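Local coordinates for protein aspartate-semialdehyde dehydrogenase (Cryptococcus neoformans var. neoformans JEC21, PDB 5CEF) that catalyses the NADPH-dependent reductive dephosphorylation of 4-phospho-L-aspartate to aspartate semialdehyde, the second step in making the aspartate family of amino acids, at residues A[107-118]-A[147-157]. Sequence-based numbering, arbitrary orientation.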
ATOM      1  N   ASP A 107     -23.525  40.143  12.807  1.00 42.37           N
ATOM      2  CA  ASP A 107     -24.618  40.102  11.824  1.00 40.43           C
ATOM      3  C   ASP A 107     -24.217  39.559  10.448  1.00 38.42           C
ATOM      4  O   ASP A 107     -24.785  39.943   9.422  1.00 38.14           O
ATOM      5  CB  ASP A 107     -25.283  41.477  11.715  1.00 43.48           C
ATOM      6  CG  ASP A 107     -26.787  41.385  11.488  1.00 49.67           C
ATOM      7  OD1 ASP A 107     -27.438  40.436  11.983  1.00 46.48           O
ATOM      8  OD2 ASP A 107     -27.337  42.281  10.812  1.00 60.03           O
ATOM      9  N   LEU A 108     -23.228  38.665  10.428  1.00 37.80           N
ATOM     10  CA  LEU A 108     -22.821  37.976   9.196  1.00 35.20           C
ATOM     11  C   LEU A 108     -23.269  36.516   9.181  1.00 37.78           C
ATOM     12  O   LEU A 108     -23.455  35.869  10.235  1.00 39.57           O
ATOM     13  CB  LEU A 108     -21.307  38.031   9.027  1.00 32.84           C
ATOM     14  CG  LEU A 108     -20.763  39.441   8.882  1.00 34.40           C
ATOM     15  CD1 LEU A 108     -19.236  39.426   9.065  1.00 37.11           C
ATOM     16  CD2 LEU A 108     -21.150  40.057   7.549  1.00 32.63           C
ATOM     17  N   VAL A 109     -23.371  35.987   7.973  1.00 35.49           N
ATOM     18  CA  VAL A 109     -23.794  34.634   7.764  1.00 36.89           C
ATOM     19  C   VAL A 109     -22.604  33.669   7.678  1.00 36.73           C
ATOM     20  O   VAL A 109     -21.712  33.868   6.856  1.00 37.77           O
ATOM     21  CB  VAL A 109     -24.620  34.549   6.482  1.00 37.26           C
ATOM     22  CG1 VAL A 109     -25.039  33.114   6.222  1.00 40.90           C
ATOM     23  CG2 VAL A 109     -25.830  35.450   6.592  1.00 38.89           C
ATOM     24  N   VAL A 110     -22.632  32.586   8.469  1.00 34.71           N
ATOM     25  CA  VAL A 110     -21.501  31.683   8.567  1.00 34.10           C
ATOM     26  C   VAL A 110     -21.870  30.230   8.253  1.00 34.83           C
ATOM     27  O   VAL A 110     -22.789  29.673   8.856  1.00 35.81           O
ATOM     28  CB  VAL A 110     -20.881  31.765   9.978  1.00 36.63           C
ATOM     29  CG1 VAL A 110     -19.679  30.836  10.073  1.00 40.20           C
ATOM     30  CG2 VAL A 110     -20.437  33.178  10.282  1.00 36.84           C
ATOM     31  N   TYR A 111     -21.161  29.641   7.285  1.00 35.04           N
ATOM     32  CA  TYR A 111     -21.297  28.242   6.933  1.00 34.66           C
ATOM     33  C   TYR A 111     -20.071  27.550   7.451  1.00 35.85           C
ATOM     34  O   TYR A 111     -19.011  27.693   6.877  1.00 37.08           O
ATOM     35  CB  TYR A 111     -21.523  28.065   5.412  1.00 34.94           C
ATOM     36  CG  TYR A 111     -22.996  28.274   5.108  1.00 33.49           C
ATOM     37  CD1 TYR A 111     -23.551  29.513   5.177  1.00 37.39           C
ATOM     38  CD2 TYR A 111     -23.849  27.211   4.862  1.00 36.42           C
ATOM     39  CE1 TYR A 111     -24.933  29.723   4.980  1.00 40.41           C
ATOM     40  CE2 TYR A 111     -25.202  27.422   4.623  1.00 36.47           C
ATOM     41  CZ  TYR A 111     -25.733  28.678   4.696  1.00 36.45           C
ATOM     42  OH  TYR A 111     -27.070  28.905   4.543  1.00 43.29           O
ATOM     43  N   SER A 112     -20.236  26.795   8.544  1.00 37.05           N
ATOM     44  CA  SER A 112     -19.113  26.203   9.263  1.00 36.56           C
ATOM     45  C   SER A 112     -18.942  24.712   9.036  1.00 36.24           C
ATOM     46  O   SER A 112     -19.895  23.998   8.715  1.00 33.55           O
ATOM     47  CB  SER A 112     -19.283  26.447  10.764  1.00 39.06           C
ATOM     48  OG  SER A 112     -18.534  25.523  11.562  1.00 42.28           O
ATOM     49  N   ASN A 113     -17.692  24.258   9.175  1.00 40.08           N
ATOM     50  CA  ASN A 113     -17.353  22.841   9.150  1.00 40.38           C
ATOM     51  C   ASN A 113     -16.813  22.346  10.441  1.00 39.30           C
ATOM     52  O   ASN A 113     -16.346  21.248  10.494  1.00 35.84           O
ATOM     53  CB  ASN A 113     -16.361  22.525   8.024  1.00 41.43           C
ATOM     54  CG  ASN A 113     -17.059  22.455   6.716  1.00 49.36           C
ATOM     55  OD1 ASN A 113     -17.581  21.404   6.336  1.00 48.82           O
ATOM     56  ND2 ASN A 113     -17.193  23.601   6.064  1.00 53.32           N
ATOM     57  N   ALA A 114     -16.866  23.162  11.483  1.00 44.43           N
ATOM     58  CA  ALA A 114     -16.354  22.752  12.767  1.00 46.81           C
ATOM     59  C   ALA A 114     -17.470  22.080  13.542  1.00 49.58           C
ATOM     60  O   ALA A 114     -18.615  22.156  13.139  1.00 55.73           O
ATOM     61  CB  ALA A 114     -15.823  23.947  13.507  1.00 50.81           C
ATOM     62  N   LYS A 115     -17.112  21.392  14.618  1.00 56.72           N
ATOM     63  CA  LYS A 115     -18.066  20.643  15.452  1.00 64.83           C
ATOM     64  C   LYS A 115     -18.839  21.558  16.383  1.00 61.55           C
ATOM     65  O   LYS A 115     -19.897  21.188  16.900  1.00 53.90           O
ATOM     66  CB  LYS A 115     -17.361  19.675  16.430  1.00 74.55           C
ATOM     67  CG  LYS A 115     -15.933  19.284  16.110  1.00 90.85           C
ATOM     68  CD  LYS A 115     -15.487  18.060  16.900  1.00100.05           C
ATOM     69  CE  LYS A 115     -14.086  18.245  17.458  1.00101.07           C
ATOM     70  NZ  LYS A 115     -13.563  16.958  17.980  1.00100.68           N
ATOM     71  N   ASN A 116     -18.295  22.740  16.619  1.00 53.64           N
ATOM     72  CA  ASN A 116     -18.744  23.564  17.740  1.00 48.20           C
ATOM     73  C   ASN A 116     -20.269  23.840  17.806  1.00 44.88           C
ATOM     74  O   ASN A 116     -20.854  23.756  18.870  1.00 37.13           O
ATOM     75  CB  ASN A 116     -17.973  24.879  17.727  1.00 52.45           C
ATOM     76  CG  ASN A 116     -16.431  24.690  17.646  1.00 52.54           C
ATOM     77  OD1 ASN A 116     -15.899  24.212  16.657  1.00 43.97           O
ATOM     78  ND2 ASN A 116     -15.729  25.103  18.689  1.00 52.98           N
ATOM     79  N   TYR A 117     -20.914  24.097  16.651  1.00 41.64           N
ATOM     80  CA  TYR A 117     -22.338  24.459  16.597  1.00 35.76           C
ATOM     81  C   TYR A 117     -23.312  23.347  16.116  1.00 36.44           C
ATOM     82  O   TYR A 117     -24.505  23.577  15.983  1.00 39.19           O
ATOM     83  CB  TYR A 117     -22.501  25.736  15.760  1.00 33.93           C
ATOM     84  CG  TYR A 117     -22.039  26.940  16.534  1.00 35.44           C
ATOM     85  CD1 TYR A 117     -22.845  27.487  17.519  1.00 35.50           C
ATOM     86  CD2 TYR A 117     -20.762  27.476  16.352  1.00 34.15           C
ATOM     87  CE1 TYR A 117     -22.411  28.559  18.273  1.00 35.46           C
ATOM     88  CE2 TYR A 117     -20.322  28.549  17.106  1.00 35.22           C
ATOM     89  CZ  TYR A 117     -21.149  29.078  18.061  1.00 35.31           C
ATOM     90  OH  TYR A 117     -20.737  30.149  18.810  1.00 41.29           O
ATOM     91  N   ARG A 118     -22.811  22.150  15.885  1.00 35.94           N
ATOM     92  CA  ARG A 118     -23.591  21.086  15.284  1.00 37.67           C
ATOM     93  C   ARG A 118     -24.755  20.638  16.094  1.00 37.92           C
ATOM     94  O   ARG A 118     -25.784  20.258  15.524  1.00 37.54           O
ATOM     95  CB  ARG A 118     -22.690  19.875  15.028  1.00 44.47           C
ATOM     96  CG  ARG A 118     -21.707  20.136  13.903  1.00 49.38           C
ATOM     97  CD  ARG A 118     -20.920  18.916  13.497  1.00 51.82           C
ATOM     98  NE  ARG A 118     -20.080  19.232  12.338  1.00 53.61           N
ATOM     99  CZ  ARG A 118     -19.307  18.370  11.698  1.00 52.92           C
ATOM    100  NH1 ARG A 118     -19.270  17.134  12.120  1.00 55.10           N
ATOM    101  NH2 ARG A 118     -18.585  18.747  10.635  1.00 49.60           N
ATOM    102  N   LEU A 147     -30.730  39.320  15.921  1.00 54.44           N
ATOM    103  CA  LEU A 147     -30.042  39.554  14.670  1.00 51.18           C
ATOM    104  C   LEU A 147     -31.031  39.630  13.525  1.00 46.74           C
ATOM    105  O   LEU A 147     -32.076  39.021  13.570  1.00 46.38           O
ATOM    106  CB  LEU A 147     -29.051  38.448  14.392  1.00 51.58           C
ATOM    107  CG  LEU A 147     -27.926  38.263  15.394  1.00 57.03           C
ATOM    108  CD1 LEU A 147     -27.078  37.098  14.907  1.00 54.83           C
ATOM    109  CD2 LEU A 147     -27.085  39.532  15.570  1.00 60.74           C
ATOM    110  N   LYS A 148     -30.707  40.436  12.528  1.00 47.47           N
ATOM    111  CA  LYS A 148     -31.592  40.660  11.411  1.00 55.14           C
ATOM    112  C   LYS A 148     -31.105  39.856  10.241  1.00 53.23           C
ATOM    113  O   LYS A 148     -31.895  39.329   9.491  1.00 52.41           O
ATOM    114  CB  LYS A 148     -31.681  42.163  11.048  1.00 69.37           C
ATOM    115  CG  LYS A 148     -32.859  42.939  11.677  1.00 79.35           C
ATOM    116  CD  LYS A 148     -32.450  44.074  12.628  1.00 98.82           C
ATOM    117  CE  LYS A 148     -31.989  43.612  14.029  1.00111.85           C
ATOM    118  NZ  LYS A 148     -33.077  43.387  15.036  1.00107.97           N
ATOM    119  N   LYS A 149     -29.795  39.734  10.095  1.00 52.50           N
ATOM    120  CA  LYS A 149     -29.201  39.074   8.930  1.00 53.27           C
ATOM    121  C   LYS A 149     -28.369  37.809   9.276  1.00 52.28           C
ATOM    122  O   LYS A 149     -28.446  36.785   8.588  1.00 56.62           O
ATOM    123  CB  LYS A 149     -28.347  40.115   8.203  1.00 56.37           C
ATOM    124  CG  LYS A 149     -27.556  39.597   7.023  1.00 63.18           C
ATOM    125  CD  LYS A 149     -27.345  40.669   5.949  1.00 70.83           C
ATOM    126  CE  LYS A 149     -26.612  41.916   6.438  1.00 74.88           C
ATOM    127  NZ  LYS A 149     -25.192  41.651   6.827  1.00 74.54           N
ATOM    128  N   GLY A 150     -27.607  37.847  10.365  1.00 50.32           N
ATOM    129  CA  GLY A 150     -26.638  36.789  10.657  1.00 46.46           C
ATOM    130  C   GLY A 150     -27.211  35.473  11.183  1.00 44.08           C
ATOM    131  O   GLY A 150     -28.216  35.461  11.892  1.00 49.70           O
ATOM    132  N   TYR A 151     -26.506  34.386  10.882  1.00 37.77           N
ATOM    133  CA  TYR A 151     -26.770  33.082  11.462  1.00 34.16           C
ATOM    134  C   TYR A 151     -25.614  32.100  11.178  1.00 32.28           C
ATOM    135  O   TYR A 151     -24.688  32.398  10.408  1.00 30.57           O
ATOM    136  CB  TYR A 151     -28.067  32.513  10.926  1.00 33.25           C
ATOM    137  CG  TYR A 151     -28.029  32.144   9.452  1.00 34.55           C
ATOM    138  CD1 TYR A 151     -27.605  30.877   8.999  1.00 34.83           C
ATOM    139  CD2 TYR A 151     -28.451  33.060   8.500  1.00 35.68           C
ATOM    140  CE1 TYR A 151     -27.583  30.576   7.622  1.00 36.01           C
ATOM    141  CE2 TYR A 151     -28.454  32.768   7.150  1.00 30.54           C
ATOM    142  CZ  TYR A 151     -28.031  31.541   6.716  1.00 35.74           C
ATOM    143  OH  TYR A 151     -28.057  31.342   5.356  1.00 38.24           O
ATOM    144  N   ILE A 152     -25.683  30.944  11.835  1.00 32.03           N
ATOM    145  CA  ILE A 152     -24.766  29.846  11.607  1.00 32.36           C
ATOM    146  C   ILE A 152     -25.501  28.593  11.131  1.00 32.72           C
ATOM    147  O   ILE A 152     -26.557  28.228  11.675  1.00 33.68           O
ATOM    148  CB  ILE A 152     -23.974  29.501  12.890  1.00 32.02           C
ATOM    149  CG1 ILE A 152     -22.884  30.533  13.101  1.00 34.79           C
ATOM    150  CG2 ILE A 152     -23.324  28.144  12.773  1.00 30.99           C
ATOM    151  CD1 ILE A 152     -22.279  30.521  14.490  1.00 36.79           C
ATOM    152  N   VAL A 153     -24.929  27.957  10.102  1.00 31.70           N
ATOM    153  CA  VAL A 153     -25.321  26.619   9.657  1.00 28.01           C
ATOM    154  C   VAL A 153     -24.081  25.796   9.615  1.00 28.09           C
ATOM    155  O   VAL A 153     -23.027  26.275   9.186  1.00 31.26           O
ATOM    156  CB  VAL A 153     -25.914  26.630   8.246  1.00 27.02           C
ATOM    157  CG1 VAL A 153     -26.028  25.224   7.725  1.00 28.60           C
ATOM    158  CG2 VAL A 153     -27.271  27.287   8.248  1.00 27.98           C
ATOM    159  N   THR A 154     -24.166  24.569  10.099  1.00 28.96           N
ATOM    160  CA  THR A 154     -23.030  23.685  10.051  1.00 30.44           C
ATOM    161  C   THR A 154     -23.261  22.602   9.021  1.00 31.98           C
ATOM    162  O   THR A 154     -24.347  22.099   8.865  1.00 31.45           O
ATOM    163  CB  THR A 154     -22.747  23.000  11.384  1.00 35.13           C
ATOM    164  OG1 THR A 154     -23.929  22.321  11.817  1.00 40.62           O
ATOM    165  CG2 THR A 154     -22.331  23.999  12.410  1.00 35.42           C
ATOM    166  N   ASN A 155     -22.198  22.310   8.292  1.00 35.14           N
ATOM    167  CA  ASN A 155     -22.123  21.292   7.293  1.00 36.40           C
ATOM    168  C   ASN A 155     -21.699  20.007   7.983  1.00 35.20           C
ATOM    169  O   ASN A 155     -20.890  20.075   8.895  1.00 39.07           O
ATOM    170  CB  ASN A 155     -21.045  21.758   6.329  1.00 42.28           C
ATOM    171  CG  ASN A 155     -20.871  20.830   5.172  1.00 52.98           C
ATOM    172  OD1 ASN A 155     -21.844  20.341   4.609  1.00 58.03           O
ATOM    173  ND2 ASN A 155     -19.621  20.516   4.861  1.00 59.73           N
ATOM    174  N   ALA A 156     -22.261  18.855   7.630  1.00 31.66           N
ATOM    175  CA  ALA A 156     -21.781  17.602   8.223  1.00 30.45           C
ATOM    176  C   ALA A 156     -20.530  17.064   7.479  1.00 31.35           C
ATOM    177  O   ALA A 156     -20.268  17.424   6.325  1.00 34.61           O
ATOM    178  CB  ALA A 156     -22.859  16.549   8.202  1.00 30.72           C
ATOM    179  N   ASN A 157     -19.764  16.207   8.133  1.00 27.34           N
ATOM    180  CA  ASN A 157     -18.554  15.648   7.504  1.00 27.55           C
ATOM    181  C   ASN A 157     -18.844  14.577   6.435  1.00 27.71           C
ATOM    182  O   ASN A 157     -20.019  14.197   6.216  1.00 27.36           O
ATOM    183  CB  ASN A 157     -17.620  15.090   8.580  1.00 28.67           C
ATOM    184  CG  ASN A 157     -18.154  13.804   9.252  1.00 30.94           C
ATOM    185  OD1 ASN A 157     -19.122  13.162   8.808  1.00 27.67           O
ATOM    186  ND2 ASN A 157     -17.518  13.442  10.359  1.00 33.49           N
TER
HETATM  187  O   HOH W   1     -29.107  43.076  12.864  1.00 46.63           O
HETATM  188  O   HOH W   2     -19.929  21.794  10.799  1.00 89.93           O
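Leu147 lays its CB against OD1 of Asp107, the carboxylate oxygen that gathers the backbone nitrogens of the next three residues after Leu147. Lys149 N donates to Asp107 OD1 on its syn side at 3.1 Å, tilted out of the carboxylate plane, and Gly150 N comes from the same face but well above that plane; a weak third bond arrives from Lys148 N. Bends at chi3 and chi4 curl the Lys149 chain round, and NZ hydrogen-bonds to the carbonyl O of Asp107, the residue whose positive phi closes the Schellman motif ending the preceding helix. Tyr151 holds its ring over Val109, whose CG1 makes a CH-pi contact 3.7 Å from the ring centroid, while Tyr151 OH and Tyr111 OH share a hydrogen bond of 2.8 Å; the two rings are inclined at 74°. From here the backbones run parallel, as neighbouring strands of the Rossmann-type sheet of the NAD-binding domain, with strand 109-112 hydrogen-bonded to strand 86-89 along its other edge. Val110 N donates to Tyr151 O, Val110 O accepts from Val153 N, and the alternation continues through Ser112 N to Val153 O and Asn155 N to Ser112 O. Ile152, on the face shared with Val110, sends CD1 over the centre of the Tyr117 ring, 3.8 Å from its centroid. On the other face Val153 sets CB over the Tyr111 ring, toward its rim. Thr154 turns CG2 to Tyr117 CB (3.8 Å). Asn155, with CG anti to the backbone N (chi1 -177°), runs alongside Asn113 and donates ND2 to Asn113 OD1 at 2.7 Å, the amide planes 81° apart; Asn113 lies close to Val20, a probable NADP-binding residue. Ala156 presents CA to one face of the Arg118 guanidinium, and Asn157, its OD1 hydrogen-bonded to Thr160 OG1, caps the helix that begins with Cys158, the predicted acyl-thioester nucleophile.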